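Local coordinates for protein Myo-inositol 2-dehydrogenase (Lactobacillus plantarum WCFS1, PDB 3CEA) that probably oxidises myo-inositol at its 2-hydroxyl, passing hydride to the NAD held by its Rossmann-fold domain, at residues G20-R25 with R293-F298; R132-S137 with V302-N307. One frame throughout, in Å; residues are numbered along the deposited sequence.

Interaction 1 of 2, residues G20-R25 with R293-F298; sequences GERHAR and RFDTAF. With NAD (nicotinamide-adenine-dinucleotide), chain E.
The rings of Phe298 and His23 meet nearly at right angles, their planes 86° apart. The rings join helix 20-29, the first of the Rossmann fold, to the start of helix 295-311. The approach is oblique, with His23 CE1 3.8 Å from Phe298 CD1. At the edge of the Phe298 ring, in its plane, lies the carboxamide nitrogen of the nicotinamide, with NAD N7N 3.7 Å from Phe298 CE1. At the edge of the His23 imidazole, in plane, sits a water that joins His23 ND1 to Phe298 O, the second bond being weak. The other ring nitrogen, NE2, is hydrogen-bonded to Glu101, which itself binds NAD. Gly20 fits the last glycine of a GxGxxG-type pattern, and its N is 3.9 Å from the pyrophosphate oxygen O1N of NAD. Farther from the cofactor, a salt bridge joins the same two helices. Arg22 has CG anti to its own N (chi1 -167°) and a bend at chi3, which brings the guanidinium to Asp295. Glu292 pairs with Arg22 NH2, and His26 NE2 also bonds Asp295 OD1. Arg22 NH1 reaches Asp295 OD1 at 3.1 Å, from above the carboxylate plane, while the oxygen stays near the guanidinium plane.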
loop_
_atom_site.group_PDB
_atom_site.type_symbol
_atom_site.label_atom_id
_atom_site.label_comp_id
_atom_site.label_asym_id
_atom_site.label_seq_id
_atom_site.Cartn_x
_atom_site.Cartn_y
_atom_site.Cartn_z
ATOM N N GLY A 20 26.913 -12.705 15.032
ATOM C CA GLY A 20 28.371 -12.678 15.003
ATOM C C GLY A 20 28.961 -12.693 13.608
ATOM O O GLY A 20 29.854 -11.902 13.302
ATOM N N GLU A 21 28.448 -13.583 12.760
ATOM C CA GLU A 21 28.946 -13.727 11.390
ATOM C C GLU A 21 28.714 -12.480 10.536
ATOM O O GLU A 21 29.528 -12.165 9.668
ATOM C CB GLU A 21 28.366 -14.978 10.713
ATOM C CG GLU A 21 26.887 -14.910 10.346
ATOM C CD GLU A 21 26.434 -16.103 9.518
ATOM O OE1 GLU A 21 26.852 -17.245 9.822
ATOM O OE2 GLU A 21 25.654 -15.898 8.563
ATOM N N ARG A 22 27.615 -11.775 10.796
ATOM C CA ARG A 22 27.290 -10.541 10.086
ATOM C C ARG A 22 28.202 -9.393 10.533
ATOM O O ARG A 22 28.743 -8.660 9.698
ATOM C CB ARG A 22 25.812 -10.182 10.285
ATOM C CG ARG A 22 25.300 -9.094 9.354
ATOM C CD ARG A 22 23.812 -8.830 9.546
ATOM N NE ARG A 22 22.986 -9.958 9.114
ATOM C CZ ARG A 22 22.623 -10.193 7.854
ATOM N NH1 ARG A 22 23.009 -9.383 6.877
ATOM N NH2 ARG A 22 21.866 -11.244 7.571
ATOM N N HIS A 23 28.365 -9.250 11.849
ATOM C CA HIS A 23 29.304 -8.289 12.430
ATOM C C HIS A 23 30.726 -8.486 11.911
ATOM O O HIS A 23 31.407 -7.515 11.586
ATOM C CB HIS A 23 29.309 -8.383 13.959
ATOM C CG HIS A 23 28.242 -7.570 14.624
ATOM N ND1 HIS A 23 27.863 -6.323 14.173
ATOM C CD2 HIS A 23 27.501 -7.812 15.731
ATOM C CE1 HIS A 23 26.918 -5.842 14.961
ATOM N NE2 HIS A 23 26.682 -6.725 15.915
ATOM N N ALA A 24 31.163 -9.743 11.841
ATOM C CA ALA A 24 32.501 -10.087 11.354
ATOM C C ALA A 24 32.686 -9.727 9.882
ATOM O O ALA A 24 33.741 -9.229 9.492
ATOM C CB ALA A 24 32.788 -11.562 11.584
ATOM N N ARG A 25 31.657 -9.978 9.076
ATOM C CA ARG A 25 31.664 -9.616 7.658
ATOM C C ARG A 25 31.809 -8.107 7.458
ATOM O O ARG A 25 32.630 -7.667 6.652
ATOM C CB ARG A 25 30.400 -10.122 6.956
ATOM C CG ARG A 25 30.410 -11.605 6.621
ATOM C CD ARG A 25 29.181 -11.977 5.809
ATOM N NE ARG A 25 29.175 -13.384 5.412
ATOM C CZ ARG A 25 28.405 -14.323 5.959
ATOM N NH1 ARG A 25 27.559 -14.023 6.938
ATOM N NH2 ARG A 25 28.482 -15.572 5.519
ATOM N N ARG A 293 16.859 -6.856 7.658
ATOM C CA ARG A 293 16.128 -5.624 7.947
ATOM C C ARG A 293 17.051 -4.514 8.453
ATOM O O ARG A 293 16.934 -3.359 8.031
ATOM C CB ARG A 293 15.001 -5.909 8.955
ATOM C CG ARG A 293 14.344 -4.686 9.607
ATOM C CD ARG A 293 13.607 -3.799 8.614
ATOM N NE ARG A 293 13.042 -2.619 9.261
ATOM C CZ ARG A 293 13.649 -1.435 9.356
ATOM N NH1 ARG A 293 14.861 -1.249 8.841
ATOM N NH2 ARG A 293 13.036 -0.431 9.968
ATOM N N PHE A 294 17.974 -4.872 9.341
ATOM C CA PHE A 294 18.796 -3.885 10.031
ATOM C C PHE A 294 20.276 -3.888 9.645
ATOM O O PHE A 294 21.106 -3.302 10.353
ATOM C CB PHE A 294 18.619 -4.032 11.546
ATOM C CG PHE A 294 17.252 -3.640 12.031
ATOM C CD1 PHE A 294 16.833 -2.314 11.969
ATOM C CD2 PHE A 294 16.382 -4.593 12.547
ATOM C CE1 PHE A 294 15.566 -1.940 12.413
ATOM C CE2 PHE A 294 15.116 -4.229 13.000
ATOM C CZ PHE A 294 14.709 -2.898 12.930
ATOM N N ASP A 295 20.594 -4.524 8.517
ATOM C CA ASP A 295 21.972 -4.634 8.021
ATOM C C ASP A 295 22.749 -3.311 8.059
ATOM O O ASP A 295 23.858 -3.258 8.593
ATOM C CB ASP A 295 21.989 -5.220 6.607
ATOM C CG ASP A 295 23.396 -5.504 6.109
ATOM O OD1 ASP A 295 24.037 -6.451 6.621
ATOM O OD2 ASP A 295 23.856 -4.781 5.197
ATOM N N THR A 296 22.162 -2.253 7.495
ATOM C CA THR A 296 22.791 -0.925 7.469
ATOM C C THR A 296 22.974 -0.349 8.878
ATOM O O THR A 296 24.041 0.180 9.201
ATOM C CB THR A 296 22.001 0.070 6.587
ATOM O OG1 THR A 296 21.714 -0.527 5.318
ATOM C CG2 THR A 296 22.795 1.353 6.366
ATOM N N ALA A 297 21.937 -0.462 9.711
ATOM C CA ALA A 297 21.992 0.001 11.101
ATOM C C ALA A 297 23.102 -0.691 11.894
ATOM O O ALA A 297 23.790 -0.047 12.684
ATOM C CB ALA A 297 20.644 -0.189 11.785
ATOM N N PHE A 298 23.265 -1.997 11.675
ATOM C CA PHE A 298 24.353 -2.771 12.279
ATOM C C PHE A 298 25.719 -2.262 11.835
ATOM O O PHE A 298 26.649 -2.187 12.637
ATOM C CB PHE A 298 24.239 -4.250 11.913
ATOM C CG PHE A 298 23.215 -5.006 12.715
ATOM C CD1 PHE A 298 23.262 -5.015 14.108
ATOM C CD2 PHE A 298 22.224 -5.744 12.072
ATOM C CE1 PHE A 298 22.324 -5.727 14.849
ATOM C CE2 PHE A 298 21.279 -6.464 12.805
ATOM C CZ PHE A 298 21.328 -6.455 14.196
HETATM P PA NAD E . 24.261 -17.668 18.487
HETATM O O1A NAD E . 23.763 -17.789 17.098
HETATM O O2A NAD E . 23.878 -18.835 19.312
HETATM O O5B NAD E . 25.857 -17.460 18.457
HETATM C C5B NAD E . 26.620 -17.533 19.645
HETATM C C4B NAD E . 28.103 -17.653 19.299
HETATM O O4B NAD E . 28.904 -17.428 20.447
HETATM C C3B NAD E . 28.459 -19.033 18.772
HETATM O O3B NAD E . 29.246 -18.861 17.620
HETATM C C2B NAD E . 29.272 -19.678 19.878
HETATM O O2B NAD E . 30.307 -20.497 19.382
HETATM C C1B NAD E . 29.828 -18.484 20.637
HETATM N N9A NAD E . 29.993 -18.779 22.073
HETATM C C8A NAD E . 29.043 -19.278 22.931
HETATM N N7A NAD E . 29.589 -19.400 24.163
HETATM C C5A NAD E . 30.876 -18.991 24.102
HETATM C C6A NAD E . 31.877 -18.915 25.064
HETATM N N6A NAD E . 31.562 -19.050 26.348
HETATM N N1A NAD E . 33.128 -18.444 24.705
HETATM C C2A NAD E . 33.381 -18.054 23.399
HETATM N N3A NAD E . 32.380 -18.135 22.448
HETATM C C4A NAD E . 31.147 -18.596 22.793
HETATM O O3 NAD E . 23.706 -16.317 19.165
HETATM P PN NAD E . 23.415 -14.987 18.302
HETATM O O1N NAD E . 24.501 -14.800 17.310
HETATM O O2N NAD E . 22.004 -15.045 17.874
HETATM O O5D NAD E . 23.498 -13.795 19.378
HETATM C C5D NAD E . 24.557 -13.646 20.293
HETATM C C4D NAD E . 24.278 -12.401 21.130
HETATM O O4D NAD E . 23.813 -11.351 20.301
HETATM C C3D NAD E . 23.215 -12.656 22.189
HETATM O O3D NAD E . 23.685 -12.189 23.432
HETATM C C2D NAD E . 22.014 -11.851 21.730
HETATM O O2D NAD E . 21.338 -11.249 22.806
HETATM C C1D NAD E . 22.604 -10.804 20.794
HETATM N N1N NAD E . 21.680 -10.470 19.692
HETATM C C2N NAD E . 21.388 -9.151 19.449
HETATM C C3N NAD E . 20.515 -8.797 18.416
HETATM C C7N NAD E . 20.323 -7.358 18.028
HETATM O O7N NAD E . 19.155 -7.007 17.322
HETATM N N7N NAD E . 21.247 -6.448 18.352
HETATM C C4N NAD E . 19.940 -9.795 17.633
HETATM C C5N NAD E . 20.239 -11.132 17.886
HETATM C C6N NAD E . 21.114 -11.457 18.922
HETATM O O HOH W 1 27.837 -4.553 12.051
#

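Interaction 2 of 2, residues R132-S137 with V302-N307; sequences RRYDDS and VQDFVN
Tyr134 OH donates a hydrogen bond to Asp304 OD2 at 2.7 Å, and this bond carries the contact. Tyr134 places CG anti to its carbonyl carbon (chi1 -67°), and its ring extends to the helix with the hydroxyl leading. Asp304 takes a different first torsion, with CG opposite its own N (chi1 -176°), which points the carboxylate toward the phenol. OD2 lies at the edge of the ring, in its plane, and receives the hydroxyl on its anti side, somewhat out of the carboxylate plane. The ring and carboxylate planes are 55° apart. Some carbon packing accompanies the bond: Tyr134 CE2 is 3.7 Å from Asp304 CB. A phenylalanine here would probably leave Asp304 OD2 without this donor and the carboxylate freer to turn. Just after Tyr134, Asp135 is the N-cap of helix 136-146, and its OD2 accepts a weak bond from Ser137 N. The contact is near the surface. It joins the turn that leads into helix 136-146 to the middle of helix 295-311. Gln127, on strand 126-127 at one side of the parallel sheet, touches both Tyr134 and Asp304.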
loop_
_atom_site.group_PDB
_atom_site.type_symbol
_atom_site.label_atom_id
_atom_site.label_comp_id
_atom_site.label_asym_id
_atom_site.label_seq_id
_atom_site.Cartn_x
_atom_site.Cartn_y
_atom_site.Cartn_z
ATOM N N ARG A 132 18.612 -0.136 16.404
ATOM C CA ARG A 132 17.423 0.495 15.812
ATOM C C ARG A 132 17.469 2.018 15.866
ATOM O O ARG A 132 16.851 2.687 15.037
ATOM C CB ARG A 132 16.133 -0.025 16.452
ATOM C CG ARG A 132 15.888 -1.507 16.215
ATOM C CD ARG A 132 14.482 -1.906 16.604
ATOM N NE ARG A 132 14.337 -3.360 16.675
ATOM C CZ ARG A 132 13.273 -3.984 17.169
ATOM N NH1 ARG A 132 12.246 -3.289 17.642
ATOM N NH2 ARG A 132 13.238 -5.309 17.199
ATOM N N ARG A 133 18.214 2.554 16.832
ATOM C CA ARG A 133 18.418 3.999 16.957
ATOM C C ARG A 133 19.214 4.575 15.782
ATOM O O ARG A 133 19.134 5.772 15.494
ATOM C CB ARG A 133 19.124 4.334 18.273
ATOM C CG ARG A 133 18.274 4.141 19.520
ATOM C CD ARG A 133 18.665 5.158 20.583
ATOM N NE ARG A 133 18.141 4.827 21.907
ATOM C CZ ARG A 133 18.221 5.628 22.967
ATOM N NH1 ARG A 133 18.798 6.822 22.868
ATOM N NH2 ARG A 133 17.721 5.239 24.132
ATOM N N TYR A 134 19.978 3.710 15.117
ATOM C CA TYR A 134 20.788 4.081 13.956
ATOM C C TYR A 134 20.025 3.924 12.639
ATOM O O TYR A 134 20.395 4.532 11.629
ATOM C CB TYR A 134 22.070 3.242 13.910
ATOM C CG TYR A 134 23.030 3.520 15.046
ATOM C CD1 TYR A 134 22.888 2.881 16.280
ATOM C CD2 TYR A 134 24.084 4.419 14.886
ATOM C CE1 TYR A 134 23.769 3.136 17.326
ATOM C CE2 TYR A 134 24.969 4.680 15.925
ATOM C CZ TYR A 134 24.807 4.035 17.140
ATOM O OH TYR A 134 25.682 4.290 18.168
ATOM N N ASP A 135 18.970 3.106 12.654
ATOM C CA ASP A 135 18.157 2.842 11.463
ATOM C C ASP A 135 17.593 4.136 10.876
ATOM O O ASP A 135 17.134 5.011 11.614
ATOM C CB ASP A 135 17.024 1.864 11.787
ATOM C CG ASP A 135 16.112 1.616 10.602
ATOM O OD1 ASP A 135 16.505 0.857 9.691
ATOM O OD2 ASP A 135 15.003 2.187 10.580
ATOM N N ASP A 136 17.640 4.237 9.548
ATOM C CA ASP A 136 17.245 5.442 8.817
ATOM C C ASP A 136 15.789 5.839 9.050
ATOM O O ASP A 136 15.486 7.022 9.212
ATOM C CB ASP A 136 17.504 5.254 7.317
ATOM C CG ASP A 136 17.498 6.567 6.552
ATOM N N SER A 137 14.903 4.844 9.072
ATOM C CA SER A 137 13.462 5.064 9.236
ATOM C C SER A 137 13.078 5.494 10.653
ATOM O O SER A 137 12.310 6.448 10.832
ATOM C CB SER A 137 12.669 3.820 8.816
ATOM O OG SER A 137 12.774 3.599 7.422
ATOM N N VAL A 302 28.415 0.033 14.407
ATOM C CA VAL A 302 29.770 -0.472 14.614
ATOM C C VAL A 302 30.787 0.564 14.141
ATOM O O VAL A 302 31.817 0.769 14.786
ATOM C CB VAL A 302 29.983 -1.850 13.934
ATOM C CG1 VAL A 302 31.460 -2.230 13.898
ATOM C CG2 VAL A 302 29.186 -2.922 14.664
ATOM N N GLN A 303 30.477 1.226 13.027
ATOM C CA GLN A 303 31.286 2.334 12.532
ATOM C C GLN A 303 31.323 3.475 13.549
ATOM O O GLN A 303 32.375 4.074 13.773
ATOM C CB GLN A 303 30.760 2.836 11.183
ATOM C CG GLN A 303 31.640 3.900 10.520
ATOM C CD GLN A 303 32.961 3.340 10.025
ATOM O OE1 GLN A 303 32.998 2.541 9.088
ATOM N NE2 GLN A 303 34.054 3.760 10.653
ATOM N N ASP A 304 30.175 3.762 14.161
ATOM C CA ASP A 304 30.078 4.795 15.192
ATOM C C ASP A 304 30.954 4.454 16.399
ATOM O O ASP A 304 31.624 5.331 16.949
ATOM C CB ASP A 304 28.621 5.006 15.622
ATOM C CG ASP A 304 28.462 6.136 16.634
ATOM O OD1 ASP A 304 28.931 7.265 16.363
ATOM O OD2 ASP A 304 27.857 5.893 17.701
ATOM N N PHE A 305 30.948 3.179 16.792
ATOM C CA PHE A 305 31.798 2.683 17.876
ATOM C C PHE A 305 33.280 2.860 17.556
ATOM O O PHE A 305 34.046 3.334 18.395
ATOM C CB PHE A 305 31.489 1.209 18.178
ATOM C CG PHE A 305 32.495 0.544 19.080
ATOM C CD1 PHE A 305 32.465 0.755 20.454
ATOM C CD2 PHE A 305 33.470 -0.299 18.553
ATOM C CE1 PHE A 305 33.392 0.141 21.291
ATOM C CE2 PHE A 305 34.403 -0.919 19.380
ATOM C CZ PHE A 305 34.363 -0.699 20.753
ATOM N N VAL A 306 33.673 2.465 16.345
ATOM C CA VAL A 306 35.056 2.592 15.884
ATOM C C VAL A 306 35.491 4.060 15.893
ATOM O O VAL A 306 36.578 4.383 16.381
ATOM C CB VAL A 306 35.256 1.939 14.487
ATOM C CG1 VAL A 306 36.603 2.321 13.880
ATOM C CG2 VAL A 306 35.140 0.425 14.590
ATOM N N ASN A 307 34.632 4.937 15.370
ATOM C CA ASN A 307 34.858 6.383 15.416
ATOM C C ASN A 307 34.967 6.888 16.854
ATOM O O ASN A 307 35.824 7.718 17.163
ATOM C CB ASN A 307 33.738 7.136 14.689
ATOM C CG ASN A 307 33.679 6.822 13.199
ATOM O OD1 ASN A 307 34.699 6.547 12.563
ATOM N ND2 ASN A 307 32.473 6.869 12.636
#

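In the fold
From the N terminus, the chain first lays down strand 9-14 and helix 20-29 of the Rossmann domain. It leaves the parallel sheet after strand 126-127 and passes through 132-137 into helix 136-146. The mixed sheet follows, and then helix 295-311 brings the chain back to the Rossmann domain. Its first turn closes interaction 1, a loop of 267 residues. Farther along the same helix, 302-307 closes interaction 2, with 164 residues between its segments. The two loops cross and do not nest. They also touch directly: Arg293 forms a salt bridge with Asp135, and His23 packs on Val302. Helix 295-311 is thus tied to both helix 20-29 and the 132-137 turn.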